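Local coordinates for protein DNA polymerase (Bacillus phage phi29, PDB 2PY5) that replicates the phage genome by protein-primed, strand-displacing DNA synthesis with high processivity and fidelity, and proofreads with a 3'-5' exonuclease, at residues 225-230 with 326-331; 281-286 with 430-435; 330-335 with 436-441. The protein carries 2 engineered substitutions. One frame throughout, in Å; residues are numbered along the deposited sequence.

Contact 1. Residues 225-230 with 326-331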
loop_
_atom_site.group_PDB
_atom_site.type_symbol
_atom_site.label_atom_id
_atom_site.label_comp_id
_atom_site.label_asym_id
_atom_site.label_seq_id
_atom_site.Cartn_x
_atom_site.Cartn_y
_atom_site.Cartn_z
ATOM N N ALA F 225 14.382 2.840 13.495
ATOM C CA ALA F 225 14.267 1.408 13.594
ATOM C C ALA F 225 13.083 0.832 12.813
ATOM O O ALA F 225 12.854 -0.391 12.868
ATOM C CB ALA F 225 14.162 0.997 15.106
ATOM N N TYR F 226 12.306 1.684 12.122
ATOM C CA TYR F 226 11.112 1.231 11.402
ATOM C C TYR F 226 11.497 0.774 10.008
ATOM O O TYR F 226 12.074 1.544 9.226
ATOM C CB TYR F 226 10.075 2.346 11.322
ATOM C CG TYR F 226 8.703 1.945 10.764
ATOM C CD1 TYR F 226 8.030 0.865 11.252
ATOM C CD2 TYR F 226 8.067 2.714 9.800
ATOM C CE1 TYR F 226 6.791 0.496 10.766
ATOM C CE2 TYR F 226 6.820 2.366 9.313
ATOM C CZ TYR F 226 6.172 1.250 9.831
ATOM O OH TYR F 226 4.917 0.879 9.373
ATOM N N ARG F 227 11.228 -0.489 9.731
ATOM C CA ARG F 227 11.537 -1.101 8.438
ATOM C C ARG F 227 10.323 -1.905 8.004
ATOM O O ARG F 227 9.406 -2.166 8.790
ATOM C CB ARG F 227 12.759 -2.020 8.563
ATOM C CG ARG F 227 13.992 -1.315 9.054
ATOM C CD ARG F 227 15.115 -2.276 9.295
ATOM N NE ARG F 227 16.381 -1.561 9.375
ATOM C CZ ARG F 227 16.864 -0.963 10.462
ATOM N NH1 ARG F 227 16.198 -0.983 11.610
ATOM N NH2 ARG F 227 18.030 -0.335 10.392
ATOM N N GLY F 228 10.302 -2.283 6.733
ATOM C CA GLY F 228 9.181 -3.019 6.172
ATOM C C GLY F 228 9.471 -4.500 6.026
ATOM O O GLY F 228 10.229 -5.093 6.802
ATOM N N GLY F 229 8.896 -5.099 5.006
ATOM C CA GLY F 229 8.992 -6.526 4.813
ATOM C C GLY F 229 10.357 -7.014 4.362
ATOM O O GLY F 229 11.124 -6.274 3.744
ATOM N N PHE F 230 10.624 -8.281 4.639
ATOM C CA PHE F 230 11.853 -8.955 4.214
ATOM C C PHE F 230 11.632 -9.575 2.825
ATOM O O PHE F 230 10.843 -10.520 2.658
ATOM C CB PHE F 230 12.239 -10.041 5.215
ATOM C CG PHE F 230 13.512 -10.753 4.863
ATOM C CD1 PHE F 230 14.726 -10.123 5.008
ATOM C CD2 PHE F 230 13.476 -12.050 4.370
ATOM C CE1 PHE F 230 15.903 -10.770 4.639
ATOM C CE2 PHE F 230 14.632 -12.702 4.023
ATOM C CZ PHE F 230 15.851 -12.055 4.179
ATOM N N LEU F 326 23.159 1.881 12.951
ATOM C CA LEU F 326 21.842 1.265 12.951
ATOM C C LEU F 326 21.094 1.503 14.245
ATOM O O LEU F 326 21.674 1.473 15.311
ATOM C CB LEU F 326 21.994 -0.244 12.769
ATOM C CG LEU F 326 22.766 -0.720 11.533
ATOM C CD1 LEU F 326 23.198 -2.170 11.719
ATOM C CD2 LEU F 326 21.927 -0.547 10.294
ATOM N N TRP F 327 19.780 1.701 14.128
ATOM C CA TRP F 327 18.867 1.624 15.260
ATOM C C TRP F 327 18.015 0.380 15.039
ATOM O O TRP F 327 17.285 0.315 14.043
ATOM C CB TRP F 327 17.980 2.855 15.304
ATOM C CG TRP F 327 18.702 4.099 15.640
ATOM C CD1 TRP F 327 19.536 4.802 14.826
ATOM C CD2 TRP F 327 18.660 4.805 16.884
ATOM N NE1 TRP F 327 20.020 5.918 15.486
ATOM C CE2 TRP F 327 19.483 5.941 16.747
ATOM C CE3 TRP F 327 17.980 4.607 18.097
ATOM C CZ2 TRP F 327 19.668 6.863 17.778
ATOM C CZ3 TRP F 327 18.182 5.517 19.128
ATOM C CH2 TRP F 327 19.011 6.629 18.961
ATOM N N LEU F 328 18.107 -0.585 15.954
ATOM C CA LEU F 328 17.482 -1.903 15.789
ATOM C C LEU F 328 16.610 -2.264 16.965
ATOM O O LEU F 328 17.034 -2.153 18.114
ATOM C CB LEU F 328 18.556 -2.998 15.646
ATOM C CG LEU F 328 19.541 -2.838 14.476
ATOM C CD1 LEU F 328 20.607 -3.893 14.557
ATOM C CD2 LEU F 328 18.802 -2.939 13.170
ATOM N N SER F 329 15.405 -2.739 16.671
ATOM C CA SER F 329 14.617 -3.428 17.694
ATOM C C SER F 329 15.418 -4.614 18.231
ATOM O O SER F 329 16.289 -5.166 17.548
ATOM C CB SER F 329 13.298 -3.921 17.095
ATOM O OG SER F 329 13.490 -5.056 16.240
ATOM N N ASN F 330 15.110 -5.080 19.437
ATOM C CA ASN F 330 15.826 -6.239 19.960
ATOM C C ASN F 330 15.632 -7.498 19.089
ATOM O O ASN F 330 16.512 -8.356 19.027
ATOM C CB ASN F 330 15.470 -6.539 21.438
ATOM C CG ASN F 330 13.984 -6.764 21.669
ATOM O OD1 ASN F 330 13.221 -5.805 21.777
ATOM N ND2 ASN F 330 13.578 -8.038 21.779
ATOM N N VAL F 331 14.479 -7.583 18.428
ATOM C CA VAL F 331 14.176 -8.692 17.546
ATOM C C VAL F 331 15.180 -8.662 16.365
ATOM O O VAL F 331 15.796 -9.674 16.032
ATOM C CB VAL F 331 12.748 -8.588 17.015
ATOM C CG1 VAL F 331 12.492 -9.677 15.996
ATOM C CG2 VAL F 331 11.723 -8.714 18.179
HETATM O O HOH W 1 14.549 -2.431 13.869
HETATM O O HOH W 2 18.560 2.282 11.554
#
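Arg-227 and Ala-225 meet the main chain of Trp-327 in a buried contact of mixed polar and apolar character that docks the loop after helix 216-223 against strand 324-329, just before that strand gives way to helix 330-339. Arg-227 supplies the direct hydrogen bond, and Ala-225 buries nearly as much surface. In the arginine, CG stands anti to the carbonyl carbon (chi1 -58°), and from there the chain runs extended to NE; Trp-327 O lies at the guanidinium edge. NH1 donates to this oxygen over 3.0 Å in an almost perfectly straight bond (178°), and the acceptor lies in the guanidinium plane. Leu-328 CD2 covers one face of the group, 3.6 Å from NH1, while Leu-326 CD2 approaches NH2 obliquely. Ala-225 presses in from the same loop: its CA makes a C-H...O contact of 3.2 Å with Trp-327 O, which thus receives both residues. The sequence Tyr-226 to Gly-229 is the conserved YxGG/A motif, which lies between the exonuclease and polymerization domains and is important for DNA binding and for coordinating synthesis with degradation. Two waters bridge the segments as well. Water 1 donates to Ala-225 O at 2.8 Å and accepts from Ser-329 N at 2.9 Å; water 2 accepts from Trp-327 N at 2.9 Å and more weakly from Arg-227 NH2. The CB of Tyr-226 points away from the strand, and its side chain packs on a sugar of the bound DNA.

Contact 2. Residues 281-286 with 430-435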
loop_
_atom_site.group_PDB
_atom_site.type_symbol
_atom_site.label_atom_id
_atom_site.label_comp_id
_atom_site.label_asym_id
_atom_site.label_seq_id
_atom_site.Cartn_x
_atom_site.Cartn_y
_atom_site.Cartn_z
ATOM N N TYR F 281 10.743 -3.589 31.437
ATOM C CA TYR F 281 10.909 -2.923 30.134
ATOM C C TYR F 281 11.676 -3.874 29.222
ATOM O O TYR F 281 12.842 -3.627 28.899
ATOM C CB TYR F 281 11.673 -1.600 30.273
ATOM C CG TYR F 281 10.905 -0.505 30.980
ATOM C CD1 TYR F 281 10.755 -0.519 32.343
ATOM C CD2 TYR F 281 10.356 0.556 30.277
ATOM C CE1 TYR F 281 10.042 0.458 32.997
ATOM C CE2 TYR F 281 9.659 1.563 30.928
ATOM C CZ TYR F 281 9.501 1.502 32.293
ATOM O OH TYR F 281 8.806 2.497 32.994
ATOM N N PRO F 282 11.039 -5.003 28.846
ATOM C CA PRO F 282 11.717 -6.145 28.214
ATOM C C PRO F 282 11.993 -6.027 26.698
ATOM O O PRO F 282 12.688 -6.920 26.134
ATOM C CB PRO F 282 10.755 -7.292 28.493
ATOM C CG PRO F 282 9.417 -6.645 28.421
ATOM C CD PRO F 282 9.617 -5.300 29.084
ATOM N N LEU F 283 11.476 -4.977 26.062
ATOM C CA LEU F 283 11.738 -4.687 24.652
ATOM C C LEU F 283 12.598 -3.445 24.554
ATOM O O LEU F 283 12.512 -2.542 25.378
ATOM C CB LEU F 283 10.450 -4.452 23.860
ATOM C CG LEU F 283 9.456 -5.608 23.775
ATOM C CD1 LEU F 283 8.252 -5.211 22.946
ATOM C CD2 LEU F 283 10.099 -6.902 23.233
ATOM N N HIS F 284 13.425 -3.361 23.516
ATOM C CA HIS F 284 14.233 -2.170 23.357
ATOM C C HIS F 284 14.615 -1.925 21.912
ATOM O O HIS F 284 14.515 -2.815 21.084
ATOM C CB HIS F 284 15.487 -2.187 24.253
ATOM C CG HIS F 284 16.592 -3.108 23.804
ATOM N ND1 HIS F 284 16.595 -4.459 24.060
ATOM C CD2 HIS F 284 17.774 -2.839 23.195
ATOM C CE1 HIS F 284 17.707 -4.998 23.570
ATOM N NE2 HIS F 284 18.437 -4.034 23.039
ATOM N N ILE F 285 15.046 -0.699 21.665
ATOM C CA ILE F 285 15.671 -0.286 20.395
ATOM C C ILE F 285 17.073 0.149 20.785
ATOM O O ILE F 285 17.241 0.955 21.690
ATOM C CB ILE F 285 14.870 0.841 19.707
ATOM C CG1 ILE F 285 13.538 0.301 19.177
ATOM C CG2 ILE F 285 15.689 1.457 18.524
ATOM C CD1 ILE F 285 12.544 1.377 18.720
ATOM N N GLN F 286 18.065 -0.416 20.096
ATOM C CA GLN F 286 19.493 -0.172 20.383
ATOM C C GLN F 286 20.096 0.571 19.198
ATOM O O GLN F 286 19.982 0.105 18.069
ATOM C CB GLN F 286 20.214 -1.499 20.591
ATOM C CG GLN F 286 21.713 -1.403 20.885
ATOM C CD GLN F 286 22.006 -0.850 22.276
ATOM O OE1 GLN F 286 21.684 -1.489 23.301
ATOM N NE2 GLN F 286 22.650 0.318 22.326
ATOM N N GLY F 430 4.594 0.113 15.541
ATOM C CA GLY F 430 4.900 -0.212 14.148
ATOM C C GLY F 430 6.253 -0.894 14.008
ATOM O O GLY F 430 6.405 -1.892 13.289
ATOM N N VAL F 431 7.257 -0.354 14.693
ATOM C CA VAL F 431 8.610 -0.912 14.629
ATOM C C VAL F 431 8.594 -2.403 14.978
ATOM O O VAL F 431 9.181 -3.235 14.286
ATOM C CB VAL F 431 9.563 -0.162 15.588
ATOM C CG1 VAL F 431 10.829 -0.957 15.841
ATOM C CG2 VAL F 431 9.852 1.257 15.043
ATOM N N PHE F 432 7.896 -2.759 16.067
ATOM C CA PHE F 432 7.890 -4.136 16.513
ATOM C C PHE F 432 6.946 -5.066 15.762
ATOM O O PHE F 432 7.218 -6.258 15.630
ATOM C CB PHE F 432 7.636 -4.185 18.021
ATOM C CG PHE F 432 8.877 -3.925 18.813
ATOM C CD1 PHE F 432 9.269 -2.626 19.125
ATOM C CD2 PHE F 432 9.694 -4.973 19.202
ATOM C CE1 PHE F 432 10.435 -2.405 19.845
ATOM C CE2 PHE F 432 10.871 -4.739 19.908
ATOM C CZ PHE F 432 11.234 -3.460 20.223
ATOM N N ILE F 433 5.864 -4.526 15.235
ATOM C CA ILE F 433 4.971 -5.371 14.445
ATOM C C ILE F 433 5.707 -5.851 13.199
ATOM O O ILE F 433 5.681 -7.053 12.883
ATOM C CB ILE F 433 3.653 -4.680 14.118
ATOM C CG1 ILE F 433 2.773 -4.566 15.374
ATOM C CG2 ILE F 433 2.890 -5.469 13.011
ATOM C CD1 ILE F 433 1.601 -3.605 15.226
ATOM N N THR F 434 6.398 -4.939 12.503
ATOM C CA THR F 434 7.126 -5.344 11.289
ATOM C C THR F 434 8.368 -6.193 11.642
ATOM O O THR F 434 8.702 -7.137 10.909
ATOM C CB THR F 434 7.490 -4.175 10.406
ATOM O OG1 THR F 434 8.415 -3.314 11.088
ATOM C CG2 THR F 434 6.251 -3.393 9.979
ATOM N N ALA F 435 9.003 -5.920 12.790
ATOM C CA ALA F 435 10.163 -6.702 13.231
ATOM C C ALA F 435 9.791 -8.154 13.493
ATOM O O ALA F 435 10.451 -9.069 13.028
ATOM C CB ALA F 435 10.830 -6.073 14.470
#
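Phe-432 of helix 427-447 packs its ring against Leu-283 and Ile-285 of strand 283-294, the helix segment running almost square to the strand (95°) with the two axes 10.6 Å apart. Leu-283 supplies the cover over one face: its CD1 sits 4.2 Å from the centroid of the Phe-432 ring, displaced toward the rim, in a CH-pi contact. The two side chains slide past each other in opposite directions, and Leu-283 CB lies 3.9 Å from Phe-432 CZ. Ile-285 crosses obliquely, its CG1 4.2 Å from Phe-432 CE1. CG1 is anti to the carbonyl carbon (chi1 -70°) and CD1 continues the extended chain; the branch reaches one residue back along the helix, where CD1 meets Val-431 CG1 at 4.1 Å. At the ring edge, near its plane, His-284 O lies 3.5 Å from Phe-432 CZ. Leu-263 and Pro-264 also pack on the phenylalanine, so the helix is seated on the five-stranded antiparallel sheet of the polymerization region. Apart from the weakly polar approach of a ring edge to a carbonyl oxygen, the joint is made of dispersion forces between buried hydrocarbon, implying that the fit of shapes rather than directional bonding sets the distance between helix and sheet.

Contact 3. Residues 330-335 with 436-441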
loop_
_atom_site.group_PDB
_atom_site.type_symbol
_atom_site.label_atom_id
_atom_site.label_comp_id
_atom_site.label_asym_id
_atom_site.label_seq_id
_atom_site.Cartn_x
_atom_site.Cartn_y
_atom_site.Cartn_z
ATOM N N ASN F 330 15.110 -5.080 19.437
ATOM C CA ASN F 330 15.826 -6.239 19.960
ATOM C C ASN F 330 15.632 -7.498 19.089
ATOM O O ASN F 330 16.512 -8.356 19.027
ATOM C CB ASN F 330 15.470 -6.539 21.438
ATOM C CG ASN F 330 13.984 -6.764 21.669
ATOM O OD1 ASN F 330 13.221 -5.805 21.777
ATOM N ND2 ASN F 330 13.578 -8.038 21.779
ATOM N N VAL F 331 14.479 -7.583 18.428
ATOM C CA VAL F 331 14.176 -8.692 17.546
ATOM C C VAL F 331 15.180 -8.662 16.365
ATOM O O VAL F 331 15.796 -9.674 16.032
ATOM C CB VAL F 331 12.748 -8.588 17.015
ATOM C CG1 VAL F 331 12.492 -9.677 15.996
ATOM C CG2 VAL F 331 11.723 -8.714 18.179
ATOM N N ASP F 332 15.307 -7.509 15.737
ATOM C CA ASP F 332 16.250 -7.364 14.611
ATOM C C ASP F 332 17.704 -7.509 15.042
ATOM O O ASP F 332 18.528 -8.099 14.312
ATOM C CB ASP F 332 16.052 -6.013 13.914
ATOM C CG ASP F 332 14.711 -5.896 13.231
ATOM O OD1 ASP F 332 14.452 -6.665 12.298
ATOM O OD2 ASP F 332 13.919 -4.997 13.595
ATOM N N LEU F 333 18.021 -6.998 16.224
ATOM C CA LEU F 333 19.385 -7.053 16.755
ATOM C C LEU F 333 19.787 -8.508 17.036
ATOM O O LEU F 333 20.904 -8.943 16.705
ATOM C CB LEU F 333 19.475 -6.214 18.035
ATOM C CG LEU F 333 20.827 -6.281 18.737
ATOM C CD1 LEU F 333 21.944 -5.716 17.857
ATOM C CD2 LEU F 333 20.769 -5.553 20.072
ATOM N N GLU F 334 18.889 -9.302 17.630
ATOM C CA GLU F 334 19.238 -10.689 17.877
ATOM C C GLU F 334 19.391 -11.492 16.570
ATOM O O GLU F 334 20.261 -12.354 16.465
ATOM C CB GLU F 334 18.261 -11.333 18.834
ATOM C CG GLU F 334 18.355 -10.725 20.256
ATOM C CD GLU F 334 19.758 -10.804 20.934
ATOM O OE1 GLU F 334 20.582 -11.717 20.656
ATOM O OE2 GLU F 334 20.030 -9.928 21.779
ATOM N N LEU F 335 18.558 -11.190 15.574
ATOM C CA LEU F 335 18.726 -11.820 14.259
ATOM C C LEU F 335 20.118 -11.490 13.701
ATOM O O LEU F 335 20.803 -12.363 13.164
ATOM C CB LEU F 335 17.655 -11.337 13.282
ATOM C CG LEU F 335 16.304 -12.031 13.437
ATOM C CD1 LEU F 335 15.238 -11.228 12.678
ATOM C CD2 LEU F 335 16.370 -13.480 12.942
ATOM N N TRP F 436 8.694 -8.368 14.213
ATOM C CA TRP F 436 8.235 -9.709 14.439
ATOM C C TRP F 436 7.827 -10.406 13.131
ATOM O O TRP F 436 8.014 -11.622 13.006
ATOM C CB TRP F 436 7.057 -9.696 15.428
ATOM C CG TRP F 436 7.461 -9.601 16.879
ATOM C CD1 TRP F 436 7.102 -8.629 17.781
ATOM C CD2 TRP F 436 8.225 -10.562 17.614
ATOM N NE1 TRP F 436 7.632 -8.914 19.019
ATOM C CE2 TRP F 436 8.309 -10.101 18.952
ATOM C CE3 TRP F 436 8.841 -11.767 17.279
ATOM C CZ2 TRP F 436 9.007 -10.786 19.922
ATOM C CZ3 TRP F 436 9.521 -12.450 18.256
ATOM C CH2 TRP F 436 9.600 -11.955 19.564
ATOM N N ALA F 437 7.234 -9.659 12.193
ATOM C CA ALA F 437 6.851 -10.217 10.904
ATOM C C ALA F 437 8.119 -10.695 10.159
ATOM O O ALA F 437 8.172 -11.828 9.649
ATOM C CB ALA F 437 6.134 -9.207 10.106
ATOM N N ARG F 438 9.147 -9.862 10.146
ATOM C CA ARG F 438 10.411 -10.260 9.522
ATOM C C ARG F 438 10.990 -11.492 10.201
ATOM O O ARG F 438 11.455 -12.425 9.541
ATOM C CB ARG F 438 11.447 -9.126 9.554
ATOM C CG ARG F 438 11.144 -8.007 8.650
ATOM C CD ARG F 438 12.322 -7.025 8.547
ATOM N NE ARG F 438 12.552 -6.311 9.792
ATOM C CZ ARG F 438 11.824 -5.290 10.237
ATOM N NH1 ARG F 438 10.802 -4.819 9.533
ATOM N NH2 ARG F 438 12.128 -4.704 11.376
ATOM N N TYR F 439 10.963 -11.493 11.535
ATOM C CA TYR F 439 11.462 -12.610 12.319
ATOM C C TYR F 439 10.757 -13.906 11.909
ATOM O O TYR F 439 11.386 -14.951 11.741
ATOM C CB TYR F 439 11.241 -12.326 13.813
ATOM C CG TYR F 439 11.625 -13.447 14.726
ATOM C CD1 TYR F 439 12.911 -13.558 15.205
ATOM C CD2 TYR F 439 10.694 -14.418 15.103
ATOM C CE1 TYR F 439 13.274 -14.593 16.028
ATOM C CE2 TYR F 439 11.048 -15.458 15.931
ATOM C CZ TYR F 439 12.343 -15.541 16.392
ATOM O OH TYR F 439 12.736 -16.577 17.231
ATOM N N THR F 440 9.436 -13.834 11.776
ATOM C CA THR F 440 8.661 -15.001 11.401
ATOM C C THR F 440 9.151 -15.610 10.096
ATOM O O THR F 440 9.348 -16.833 9.992
ATOM C CB THR F 440 7.197 -14.652 11.269
ATOM O OG1 THR F 440 6.716 -14.157 12.537
ATOM C CG2 THR F 440 6.389 -15.868 10.836
ATOM N N THR F 441 9.339 -14.750 9.094
ATOM C CA THR F 441 9.728 -15.213 7.765
ATOM C C THR F 441 11.203 -15.635 7.685
ATOM O O THR F 441 11.521 -16.702 7.167
ATOM C CB THR F 441 9.384 -14.123 6.760
ATOM O OG1 THR F 441 7.952 -14.017 6.728
ATOM C CG2 THR F 441 9.973 -14.418 5.355
#
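Helix-helix packing brings the first turns of helix 330-339 alongside helix 427-447, with Val-331, Asp-332 and Leu-335 meeting Trp-436, Arg-438 and Tyr-439. The segments run in nearly the same direction, 32° apart, at an axis separation of 9.5 Å. Val-331 divides its methyls between two aromatic residues: CG2 stands above the centre of the Trp-436 six-membered ring, 3.8 Å from the centroid, and CG1 touches Tyr-439 CB at 3.7 Å. Leu-335 packs beside the tyrosine, its CG 4.1 Å from Tyr-439 CD1. Helix 427-447 precedes the strand pair whose connecting turn includes part of the YCDTD motif of family B polymerases, and Arg-438 on it is probably involved in binding template-primer structures. This arginine grips Asp-332 side-on in a salt bridge: NH2 donates to OD2 at 2.9 Å and NE to OD1 at 3.2 Å. Both oxygens are met on their syn sides, and the carboxylate and guanidinium planes lie only 16° apart. A bend at chi3 (-68°) turns the arginine chain before it reaches the acid. Asp-332 OD2 is also bonded to Ser-329 OG, at the N-cap of helix 330-339, while Arg-438 NH1 turns to Gly-228 O. On the neighbouring indole, Trp-436 NE1 bonds to Leu-262 O.

Overall arrangement
The three contacts lie close together, their centres about 8 to 9 Å apart on the same side of the chain's centre. Along the chain the segments come in the order 225-230, 281-286, 326-331 with the overlapping 330-335, then 430-435 running straight into 436-441. Contacts 1 and 2 draw on neighbouring strands of one antiparallel sheet, contacts 1 and 3 share Asn-330 and Val-331, and contacts 2 and 3 use successive turns of helix 427-447. Arg-227 O bonds to Thr-434 OG1, and Asn-330 OD1 to His-284 N. Sheet, helices and the interdomain loop are thereby interlocked, linking the YxGG/A motif to a helix whose Thr-434 and Arg-438 are probably involved in template-primer binding.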